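Local coordinates for protein acetyltransferase, GNAT family (Bacillus anthracis str. Sterne, PDB 3FBU) that binds coenzyme A and, as a GNAT-family acetyltransferase, probably transfers an acetyl group from acetyl-coenzyme A to an acceptor substrate, at residues A5-I10 with A100-Q105; V70-F75 with G87-P92; E143-K148 with W156-Y161. One frame throughout, in Å; residues are numbered along the deposited sequence.

Contact 1. Residues A5-I10 with A100-Q105; sequences AERLLI and ASEAAQ. With COA (coenzyme A), chain C.
Glu102 OE1 takes two donors from one guanidinium: Arg7 NE at 2.7 Å on its syn lone pair, and Arg7 NH2 at 2.9 Å, met nearly along the C-O axis. Both nitrogens come side-on, in a salt bridge that lies in the guanidinium plane, and the carboxylate is turned only 16° from that plane. The second oxygen, OE2, turns its own syn lone pair to the backbone, where Arg7 N meets it at 2.7 Å in an almost straight bond. One carboxylate thus receives three hydrogen bonds, which fix its rotation and probably favour its charged form. Glu102 gets there fully extended, CG anti to its backbone N, while Arg7 bends at chi3 (-67°) to bring its NE/NH2 edge level with OE1. Carbon closes in around the acid: Ala5 CB lies 3.3 Å from Glu102 OE2, and Leu8 comes tip to tip with the glutamate, its CD2 against CG and CD. Leu8 CD1 then turns to Ala103 CB (3.9 Å), and Ile10 CD1 touches the same methyl at 4.1 Å. One turn of helix therefore does two jobs, since Ala100 N and Ser101 N, with Ser101 OG, hydrogen-bond the pyrophosphate oxygens of coenzyme A, as at the start of the corresponding GNAT helix. Arg7 NH2 also bonds Lys97 O, tying the guanidinium to the loop before helix 99-114. Segment 100-105 of that helix crosses strand 8-10 at -47°, and Val61 of the adjacent strand 58-63 touches both Leu8 and Ala103.

Contact 2. Residues V70-F75 with G87-P92; sequences VGHIVF and GWVFNP. With COA (coenzyme A), chain C.
Backbone hydrogen bonds come first: strands 70-75 and 87-90 run antiparallel as the arms of a beta hairpin, with His72-Val89 and Val74-Gly87 as hydrogen-bonded pairs. Val89 O takes His72 N nearly along its C=O axis (2.8 Å), whereas Val74 N reaches Gly87 O from 61° out of the carbonyl plane. Beyond the non-hydrogen-bonded pair Gly71-Phe90, Asn91 N closes on Val70 O. The apolar contacts depend on a glycine: Gly71 CA sits over one face of the Phe90 ring, a CH-pi contact 4.1 Å from the centroid, at a place where a CB would clash with Phe90 CG. Val70 CG2 touches the same ring at CE2, and Ile73 CD1 meets the Trp88 indole at its edge. On the face of the sheet bearing His72 and Val89, the imidazole lies alongside the valine, CE1 3.7 Å from CB, while its ND1 bonds Tyr24 OH. Coenzyme A supplies the last group: its N4P donates to Trp88 O (3.0 Å), and Phe90 N donates to its O9P (2.8 Å). Strand 83-90 thus spends its Val89 amide and carbonyl on His72 and its Trp88 carbonyl and Phe90 amide on pantetheine, which lies along it almost like a further strand.

Contact 3. Residues E143-K148 with W156-Y161; sequences EGYFKK and WWDEYY
Strands 143-146 and 156-161 form an antiparallel beta hairpin that opens with a classic beta bulge: Glu143 N and Gly144 N both donate to Tyr161 O, the first at 2.7 Å and nearly along the C=O axis. The hairpin edges the mixed sheet, strand 141-152 outermost, and Tyr161 packs on Ile121 and Thr123 of strand 119-124. Beyond the bulge, Phe146 and Glu159 exchange two backbone bonds as a hydrogen-bonded pair. Tyr145 and Tyr160 share one face of the sheet. With CG anti to its N (chi1 179°), Tyr145 lays its ring along the hairpin toward Asp158; Tyr160, its CG beside the backbone N (chi1 -76°), sets its edge on that ring in a T-shaped pair, planes 67° apart and CE1 3.6 Å above the ring plane, over its centre. Lys147, bent at chi4, brings NZ above the opposite face, displaced toward the rim. On the other face of the sheet, Phe146 and Tyr161 lie side by side, and Phe146 CE2 touches Tyr161 CB at 3.7 Å. Here the first torsions are reversed, Phe146 CG beside its N and Tyr161 CG anti to its own. Pro126 packs against Tyr160 from the loop after strand 119-124. Lys148 N, where the chain turns a corner, bonds Asp158 OD1 on its anti lone pair (2.9 Å), while a water donates to Asp158 OD2 at 2.8 Å and accepts from Tyr145 OH at 3.3 Å.

Contacts 1 and 2 adjoin, centres 11 Å apart, and contact 2 falls within the chain between the two halves of contact 1. Helix 99-114 is the next element after strand 83-90 and packs back on it, Ala104 CB lying 3.6 Å from Trp88 CZ3, so that both contacts bind one coenzyme A, pyrophosphate at the helix start and pantetheine along the strand. Contact 3 comes later in the sequence, touching neither; its centre is about 27 Å from that of contact 1 and 22 Å from that of contact 2. All three reach one mixed sheet, whose order places hairpin 141-165 beyond strand 119-124, at the edge away from strands 3-4 and 8-10.

Contact 1. Residues A5-I10 with A100-Q105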
# COMPACT_ATOMS: atom_id res chain seq x y z
N ALA A 5 -17.96 9.97 -15.54
CA ALA A 5 -16.70 10.65 -15.25
C ALA A 5 -15.79 10.61 -16.49
O ALA A 5 -16.23 10.26 -17.59
CB ALA A 5 -16.02 10.00 -14.03
N GLU A 6 -14.53 10.98 -16.32
CA GLU A 6 -13.54 10.94 -17.39
C GLU A 6 -13.31 9.53 -17.99
O GLU A 6 -13.46 9.34 -19.19
CB GLU A 6 -12.21 11.50 -16.86
CG GLU A 6 -12.20 13.03 -16.79
CD GLU A 6 -10.96 13.64 -16.11
OE1 GLU A 6 -10.13 12.88 -15.53
OE2 GLU A 6 -10.83 14.89 -16.15
N ARG A 7 -12.97 8.56 -17.14
CA ARG A 7 -12.61 7.21 -17.59
C ARG A 7 -13.64 6.14 -17.20
O ARG A 7 -13.52 4.97 -17.60
CB ARG A 7 -11.28 6.81 -16.98
CG ARG A 7 -10.11 7.74 -17.30
CD ARG A 7 -8.87 7.27 -16.57
NE ARG A 7 -9.05 7.45 -15.13
CZ ARG A 7 -8.21 7.02 -14.20
NH1 ARG A 7 -7.09 6.38 -14.54
NH2 ARG A 7 -8.49 7.23 -12.92
N LEU A 8 -14.65 6.51 -16.41
CA LEU A 8 -15.60 5.53 -15.87
C LEU A 8 -16.98 6.10 -15.76
O LEU A 8 -17.19 7.32 -15.79
CB LEU A 8 -15.13 5.04 -14.48
CG LEU A 8 -14.81 6.09 -13.43
CD1 LEU A 8 -16.07 6.53 -12.68
CD2 LEU A 8 -13.70 5.59 -12.46
N LEU A 9 -17.95 5.20 -15.62
CA LEU A 9 -19.31 5.57 -15.32
C LEU A 9 -19.79 4.78 -14.12
O LEU A 9 -19.26 3.72 -13.81
CB LEU A 9 -20.23 5.34 -16.52
CG LEU A 9 -20.44 3.95 -17.10
CD1 LEU A 9 -21.45 3.09 -16.29
CD2 LEU A 9 -20.94 4.12 -18.56
N ILE A 10 -20.81 5.31 -13.47
CA ILE A 10 -21.46 4.64 -12.35
C ILE A 10 -22.91 4.47 -12.75
O ILE A 10 -23.55 5.40 -13.23
CB ILE A 10 -21.38 5.48 -11.07
CG1 ILE A 10 -19.92 5.85 -10.78
CG2 ILE A 10 -21.98 4.70 -9.90
CD1 ILE A 10 -19.74 6.80 -9.65
N ALA A 100 -11.01 4.62 -7.75
CA ALA A 100 -11.90 4.83 -6.58
C ALA A 100 -12.07 6.32 -6.37
O ALA A 100 -13.19 6.80 -6.18
CB ALA A 100 -11.39 4.15 -5.32
N SER A 101 -10.97 7.08 -6.42
CA SER A 101 -11.08 8.52 -6.16
C SER A 101 -11.89 9.22 -7.24
O SER A 101 -12.70 10.10 -6.94
CB SER A 101 -9.70 9.17 -6.02
OG SER A 101 -8.94 8.47 -5.03
N GLU A 102 -11.70 8.82 -8.49
CA GLU A 102 -12.45 9.40 -9.61
C GLU A 102 -13.94 9.11 -9.45
O GLU A 102 -14.75 10.01 -9.59
CB GLU A 102 -11.92 8.88 -10.98
CG GLU A 102 -12.75 9.36 -12.16
CD GLU A 102 -12.19 8.92 -13.53
OE1 GLU A 102 -11.01 8.55 -13.61
OE2 GLU A 102 -12.96 8.92 -14.50
N ALA A 103 -14.29 7.86 -9.11
CA ALA A 103 -15.68 7.49 -8.94
C ALA A 103 -16.31 8.20 -7.74
O ALA A 103 -17.45 8.67 -7.82
CB ALA A 103 -15.81 5.98 -8.79
N ALA A 104 -15.55 8.27 -6.65
CA ALA A 104 -16.06 8.86 -5.40
C ALA A 104 -16.21 10.35 -5.56
O ALA A 104 -17.19 10.90 -5.09
CB ALA A 104 -15.15 8.52 -4.22
N GLN A 105 -15.27 11.00 -6.25
CA GLN A 105 -15.38 12.45 -6.55
C GLN A 105 -16.67 12.75 -7.32
O GLN A 105 -17.43 13.67 -6.99
CB GLN A 105 -14.13 12.96 -7.31
CG GLN A 105 -14.06 14.49 -7.55
CD GLN A 105 -12.72 14.93 -8.16
OE1 GLN A 105 -11.78 14.13 -8.33
NE2 GLN A 105 -12.62 16.23 -8.49
N1A COA C . 0.08 2.83 1.81
C2A COA C . -0.06 4.17 1.57
N3A COA C . -0.80 4.61 0.51
C4A COA C . -1.41 3.70 -0.29
C5A COA C . -1.29 2.34 -0.07
C6A COA C . -0.54 1.89 1.02
N6A COA C . -0.42 0.59 1.29
N7A COA C . -1.99 1.70 -1.01
C8A COA C . -2.54 2.61 -1.84
N9A COA C . -2.18 3.86 -1.40
C1B COA C . -2.65 5.17 -1.87
C2B COA C . -2.38 5.41 -3.36
O2B COA C . -1.05 5.86 -3.60
C3B COA C . -3.44 6.45 -3.64
O3B COA C . -2.99 7.74 -3.25
P3B COA C . -2.24 8.77 -4.24
O7A COA C . -2.19 10.14 -3.63
O8A COA C . -0.86 8.22 -4.50
O9A COA C . -3.05 8.81 -5.51
C4B COA C . -4.61 6.02 -2.75
O4B COA C . -4.05 5.28 -1.70
C5B COA C . -5.63 5.15 -3.48
O5B COA C . -6.29 5.98 -4.42
P1A COA C . -7.06 5.34 -5.67
O1A COA C . -6.05 4.88 -6.70
O2A COA C . -8.04 6.32 -6.19
O3A COA C . -7.84 4.12 -4.97
P2A COA C . -8.05 2.64 -5.59
O4A COA C . -8.69 2.76 -6.95
O5A COA C . -6.71 1.89 -5.53
O6A COA C . -9.08 2.02 -4.50
CBP COA C . -9.80 1.24 -2.36
CCP COA C . -8.97 2.29 -3.11
CDP COA C . -11.21 1.32 -2.99
CEP COA C . -9.76 1.69 -0.90
CAP COA C . -9.18 -0.16 -2.54
OAP COA C . -7.91 -0.25 -1.90
C9P COA C . -10.01 -1.26 -1.96
O9P COA C . -11.11 -1.72 -2.64
N8P COA C . -9.75 -1.72 -0.73
C7P COA C . -10.43 -2.90 -0.20
C6P COA C . -11.86 -2.62 0.24
C5P COA C . -11.91 -1.58 1.36
O5P COA C . -11.23 -1.68 2.41
N4P COA C . -12.75 -0.59 1.16
C3P COA C . -12.83 0.56 2.07
C2P COA C . -13.66 0.31 3.31
S1P COA C . -13.85 1.85 4.27

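Contact 2. Residues V70-F75 with G87-P92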
# COMPACT_ATOMS: atom_id res chain seq x y z
N VAL A 70 -15.07 -2.70 -12.42
CA VAL A 70 -13.86 -2.70 -11.65
C VAL A 70 -14.11 -2.53 -10.15
O VAL A 70 -13.20 -2.66 -9.35
CB VAL A 70 -12.89 -1.60 -12.17
CG1 VAL A 70 -12.51 -1.93 -13.63
CG2 VAL A 70 -13.49 -0.19 -12.05
N GLY A 71 -15.35 -2.23 -9.78
CA GLY A 71 -15.67 -2.09 -8.36
C GLY A 71 -17.06 -1.53 -8.17
O GLY A 71 -17.85 -1.46 -9.11
N HIS A 72 -17.38 -1.19 -6.93
CA HIS A 72 -18.62 -0.49 -6.66
C HIS A 72 -18.45 0.62 -5.61
O HIS A 72 -17.54 0.61 -4.77
CB HIS A 72 -19.75 -1.48 -6.30
CG HIS A 72 -19.62 -2.15 -4.96
ND1 HIS A 72 -19.05 -3.40 -4.81
CD2 HIS A 72 -20.01 -1.76 -3.72
CE1 HIS A 72 -19.07 -3.75 -3.54
NE2 HIS A 72 -19.64 -2.77 -2.85
N ILE A 73 -19.33 1.61 -5.75
CA ILE A 73 -19.47 2.70 -4.80
C ILE A 73 -20.66 2.41 -3.88
O ILE A 73 -21.76 2.03 -4.34
CB ILE A 73 -19.69 4.05 -5.54
CG1 ILE A 73 -18.39 4.54 -6.20
CG2 ILE A 73 -20.29 5.10 -4.59
CD1 ILE A 73 -17.28 5.01 -5.25
N VAL A 74 -20.41 2.60 -2.59
CA VAL A 74 -21.43 2.55 -1.56
C VAL A 74 -21.94 3.99 -1.38
O VAL A 74 -21.15 4.90 -1.18
CB VAL A 74 -20.86 2.01 -0.24
CG1 VAL A 74 -21.96 1.81 0.78
CG2 VAL A 74 -20.11 0.67 -0.46
N PHE A 75 -23.25 4.18 -1.50
CA PHE A 75 -23.83 5.54 -1.33
C PHE A 75 -25.29 5.45 -0.87
O PHE A 75 -26.14 5.00 -1.61
CB PHE A 75 -23.68 6.34 -2.61
CG PHE A 75 -23.89 7.82 -2.45
CD1 PHE A 75 -23.12 8.57 -1.58
CD2 PHE A 75 -24.87 8.46 -3.19
CE1 PHE A 75 -23.29 9.93 -1.45
CE2 PHE A 75 -25.04 9.84 -3.06
CZ PHE A 75 -24.26 10.56 -2.18
N GLY A 87 -18.69 5.01 0.43
CA GLY A 87 -17.67 4.01 0.55
C GLY A 87 -17.38 3.42 -0.81
O GLY A 87 -17.97 3.84 -1.81
N TRP A 88 -16.54 2.39 -0.82
CA TRP A 88 -15.98 1.89 -2.08
C TRP A 88 -15.35 0.54 -1.85
O TRP A 88 -14.71 0.34 -0.84
CB TRP A 88 -14.91 2.87 -2.59
CG TRP A 88 -14.20 3.60 -1.50
CD1 TRP A 88 -13.23 3.13 -0.67
CD2 TRP A 88 -14.44 4.95 -1.11
NE1 TRP A 88 -12.84 4.11 0.23
CE2 TRP A 88 -13.56 5.24 -0.02
CE3 TRP A 88 -15.31 5.94 -1.55
CZ2 TRP A 88 -13.56 6.46 0.62
CZ3 TRP A 88 -15.29 7.15 -0.92
CH2 TRP A 88 -14.42 7.41 0.14
N VAL A 89 -15.52 -0.38 -2.81
CA VAL A 89 -14.85 -1.68 -2.81
C VAL A 89 -14.49 -1.98 -4.27
O VAL A 89 -15.37 -1.97 -5.14
CB VAL A 89 -15.75 -2.81 -2.27
CG1 VAL A 89 -14.95 -4.14 -2.19
CG2 VAL A 89 -16.42 -2.42 -0.87
N PHE A 90 -13.20 -2.22 -4.51
CA PHE A 90 -12.68 -2.33 -5.87
C PHE A 90 -11.89 -3.62 -6.03
O PHE A 90 -11.49 -4.26 -5.05
CB PHE A 90 -11.81 -1.11 -6.24
CG PHE A 90 -12.61 0.06 -6.72
CD1 PHE A 90 -13.42 0.76 -5.84
CD2 PHE A 90 -12.58 0.46 -8.02
CE1 PHE A 90 -14.18 1.79 -6.27
CE2 PHE A 90 -13.32 1.51 -8.45
CZ PHE A 90 -14.12 2.19 -7.58
N ASN A 91 -11.76 -4.02 -7.28
CA ASN A 91 -11.02 -5.18 -7.71
C ASN A 91 -9.54 -4.84 -7.69
O ASN A 91 -9.12 -3.88 -8.35
CB ASN A 91 -11.47 -5.57 -9.13
CG ASN A 91 -10.84 -6.86 -9.63
OD1 ASN A 91 -9.68 -7.16 -9.38
ND2 ASN A 91 -11.64 -7.64 -10.37
N PRO A 92 -8.75 -5.62 -6.95
CA PRO A 92 -7.30 -5.38 -6.81
C PRO A 92 -6.55 -5.32 -8.14
O PRO A 92 -5.50 -4.68 -8.21
CB PRO A 92 -6.78 -6.56 -6.00
CG PRO A 92 -7.94 -7.30 -5.49
CD PRO A 92 -9.20 -6.79 -6.16
N1A COA C . 0.08 2.83 1.81
C2A COA C . -0.06 4.17 1.57
N3A COA C . -0.80 4.61 0.51
C4A COA C . -1.41 3.70 -0.29
C5A COA C . -1.29 2.34 -0.07
C6A COA C . -0.54 1.89 1.02
N6A COA C . -0.42 0.59 1.29
N7A COA C . -1.99 1.70 -1.01
C8A COA C . -2.54 2.61 -1.84
N9A COA C . -2.18 3.86 -1.40
C1B COA C . -2.65 5.17 -1.87
C2B COA C . -2.38 5.41 -3.36
O2B COA C . -1.05 5.86 -3.60
C3B COA C . -3.44 6.45 -3.64
O3B COA C . -2.99 7.74 -3.25
P3B COA C . -2.24 8.77 -4.24
O7A COA C . -2.19 10.14 -3.63
O8A COA C . -0.86 8.22 -4.50
O9A COA C . -3.05 8.81 -5.51
C4B COA C . -4.61 6.02 -2.75
O4B COA C . -4.05 5.28 -1.70
C5B COA C . -5.63 5.15 -3.48
O5B COA C . -6.29 5.98 -4.42
P1A COA C . -7.06 5.34 -5.67
O1A COA C . -6.05 4.88 -6.70
O2A COA C . -8.04 6.32 -6.19
O3A COA C . -7.84 4.12 -4.97
P2A COA C . -8.05 2.64 -5.59
O4A COA C . -8.69 2.76 -6.95
O5A COA C . -6.71 1.89 -5.53
O6A COA C . -9.08 2.02 -4.50
CBP COA C . -9.80 1.24 -2.36
CCP COA C . -8.97 2.29 -3.11
CDP COA C . -11.21 1.32 -2.99
CEP COA C . -9.76 1.69 -0.90
CAP COA C . -9.18 -0.16 -2.54
OAP COA C . -7.91 -0.25 -1.90
C9P COA C . -10.01 -1.26 -1.96
O9P COA C . -11.11 -1.72 -2.64
N8P COA C . -9.75 -1.72 -0.73
C7P COA C . -10.43 -2.90 -0.20
C6P COA C . -11.86 -2.62 0.24
C5P COA C . -11.91 -1.58 1.36
O5P COA C . -11.23 -1.68 2.41
N4P COA C . -12.75 -0.59 1.16
C3P COA C . -12.83 0.56 2.07
C2P COA C . -13.66 0.31 3.31
S1P COA C . -13.85 1.85 4.27

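Contact 3. Residues E143-K148 with W156-Y161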
# COMPACT_ATOMS: atom_id res chain seq x y z
N GLU A 143 -12.80 14.34 10.84
CA GLU A 143 -13.52 14.98 11.95
C GLU A 143 -13.46 14.18 13.26
O GLU A 143 -13.66 14.73 14.37
CB GLU A 143 -14.95 15.18 11.56
CG GLU A 143 -15.16 16.28 10.53
CD GLU A 143 -16.62 16.64 10.39
OE1 GLU A 143 -17.47 15.77 10.61
OE2 GLU A 143 -16.93 17.81 10.05
N GLY A 144 -13.17 12.90 13.15
CA GLY A 144 -13.15 12.03 14.32
C GLY A 144 -12.19 10.87 14.26
O GLY A 144 -11.87 10.36 13.18
N TYR A 145 -11.77 10.44 15.45
CA TYR A 145 -10.91 9.27 15.62
C TYR A 145 -11.43 8.55 16.87
O TYR A 145 -11.23 9.01 17.98
CB TYR A 145 -9.48 9.71 15.74
CG TYR A 145 -8.45 8.63 15.93
CD1 TYR A 145 -8.73 7.28 15.77
CD2 TYR A 145 -7.16 8.99 16.30
CE1 TYR A 145 -7.73 6.29 15.98
CE2 TYR A 145 -6.17 8.04 16.49
CZ TYR A 145 -6.47 6.69 16.32
OH TYR A 145 -5.45 5.76 16.51
N PHE A 146 -12.20 7.50 16.65
CA PHE A 146 -12.92 6.82 17.72
C PHE A 146 -12.15 5.56 18.08
O PHE A 146 -11.90 4.73 17.21
CB PHE A 146 -14.29 6.39 17.23
CG PHE A 146 -15.15 7.54 16.78
CD1 PHE A 146 -15.47 8.54 17.65
CD2 PHE A 146 -15.61 7.60 15.48
CE1 PHE A 146 -16.25 9.62 17.24
CE2 PHE A 146 -16.39 8.67 15.08
CZ PHE A 146 -16.70 9.66 15.97
N LYS A 147 -11.83 5.42 19.37
CA LYS A 147 -11.00 4.33 19.87
C LYS A 147 -11.88 3.14 20.29
O LYS A 147 -12.81 3.29 21.08
CB LYS A 147 -10.11 4.79 21.04
CG LYS A 147 -9.17 5.95 20.69
CD LYS A 147 -7.92 5.98 21.57
CE LYS A 147 -6.73 6.63 20.83
NZ LYS A 147 -7.01 8.06 20.40
N LYS A 148 -11.58 1.96 19.73
CA LYS A 148 -12.21 0.69 20.13
C LYS A 148 -13.71 0.73 20.13
O LYS A 148 -14.35 0.32 21.10
CB LYS A 148 -11.72 0.24 21.51
CG LYS A 148 -10.25 0.02 21.59
CD LYS A 148 -9.89 -1.02 22.68
CE LYS A 148 -8.38 -1.18 22.78
NZ LYS A 148 -7.97 -1.71 24.14
N TRP A 156 -12.42 -5.29 19.08
CA TRP A 156 -12.81 -3.87 18.93
C TRP A 156 -11.82 -3.05 18.06
O TRP A 156 -10.66 -2.86 18.43
CB TRP A 156 -12.92 -3.17 20.30
CG TRP A 156 -13.96 -3.75 21.20
CD1 TRP A 156 -13.75 -4.63 22.23
CD2 TRP A 156 -15.37 -3.51 21.16
NE1 TRP A 156 -14.93 -4.94 22.83
CE2 TRP A 156 -15.95 -4.26 22.21
CE3 TRP A 156 -16.21 -2.72 20.36
CZ2 TRP A 156 -17.31 -4.27 22.47
CZ3 TRP A 156 -17.58 -2.72 20.62
CH2 TRP A 156 -18.12 -3.50 21.66
N TRP A 157 -12.31 -2.53 16.95
CA TRP A 157 -11.49 -1.73 16.05
C TRP A 157 -11.73 -0.24 16.26
O TRP A 157 -12.80 0.15 16.75
CB TRP A 157 -11.82 -2.06 14.61
CG TRP A 157 -11.26 -3.37 14.13
CD1 TRP A 157 -10.39 -4.20 14.80
CD2 TRP A 157 -11.50 -3.96 12.86
NE1 TRP A 157 -10.10 -5.29 14.01
CE2 TRP A 157 -10.77 -5.17 12.81
CE3 TRP A 157 -12.29 -3.61 11.76
CZ2 TRP A 157 -10.78 -6.02 11.70
CZ3 TRP A 157 -12.30 -4.45 10.65
CH2 TRP A 157 -11.56 -5.64 10.63
N ASP A 158 -10.73 0.55 15.88
CA ASP A 158 -10.78 2.01 15.87
C ASP A 158 -11.47 2.43 14.58
O ASP A 158 -11.61 1.65 13.66
CB ASP A 158 -9.37 2.64 15.91
CG ASP A 158 -8.59 2.40 17.21
OD1 ASP A 158 -9.15 1.92 18.23
OD2 ASP A 158 -7.38 2.72 17.20
N GLU A 159 -11.91 3.69 14.50
CA GLU A 159 -12.50 4.19 13.28
C GLU A 159 -12.09 5.64 13.10
O GLU A 159 -12.19 6.41 14.04
CB GLU A 159 -14.02 4.08 13.41
CG GLU A 159 -14.83 4.48 12.27
CD GLU A 159 -16.32 4.26 12.55
OE1 GLU A 159 -16.67 3.83 13.68
OE2 GLU A 159 -17.13 4.47 11.64
N TYR A 160 -11.66 6.00 11.89
CA TYR A 160 -11.61 7.41 11.48
C TYR A 160 -12.92 7.79 10.86
O TYR A 160 -13.52 7.00 10.13
CB TYR A 160 -10.55 7.64 10.41
CG TYR A 160 -9.10 7.65 10.84
CD1 TYR A 160 -8.70 8.08 12.09
CD2 TYR A 160 -8.12 7.28 9.93
CE1 TYR A 160 -7.35 8.11 12.44
CE2 TYR A 160 -6.79 7.34 10.26
CZ TYR A 160 -6.41 7.74 11.51
OH TYR A 160 -5.07 7.77 11.82
N TYR A 161 -13.35 9.03 11.11
CA TYR A 161 -14.57 9.56 10.55
C TYR A 161 -14.23 10.83 9.75
O TYR A 161 -13.64 11.78 10.29
CB TYR A 161 -15.46 9.92 11.72
CG TYR A 161 -16.87 10.27 11.41
CD1 TYR A 161 -17.91 9.41 11.74
CD2 TYR A 161 -17.18 11.53 10.85
CE1 TYR A 161 -19.22 9.80 11.51
CE2 TYR A 161 -18.47 11.89 10.62
CZ TYR A 161 -19.49 11.02 10.95
OH TYR A 161 -20.78 11.45 10.70
O HOH W 1 -5.43 2.73 15.26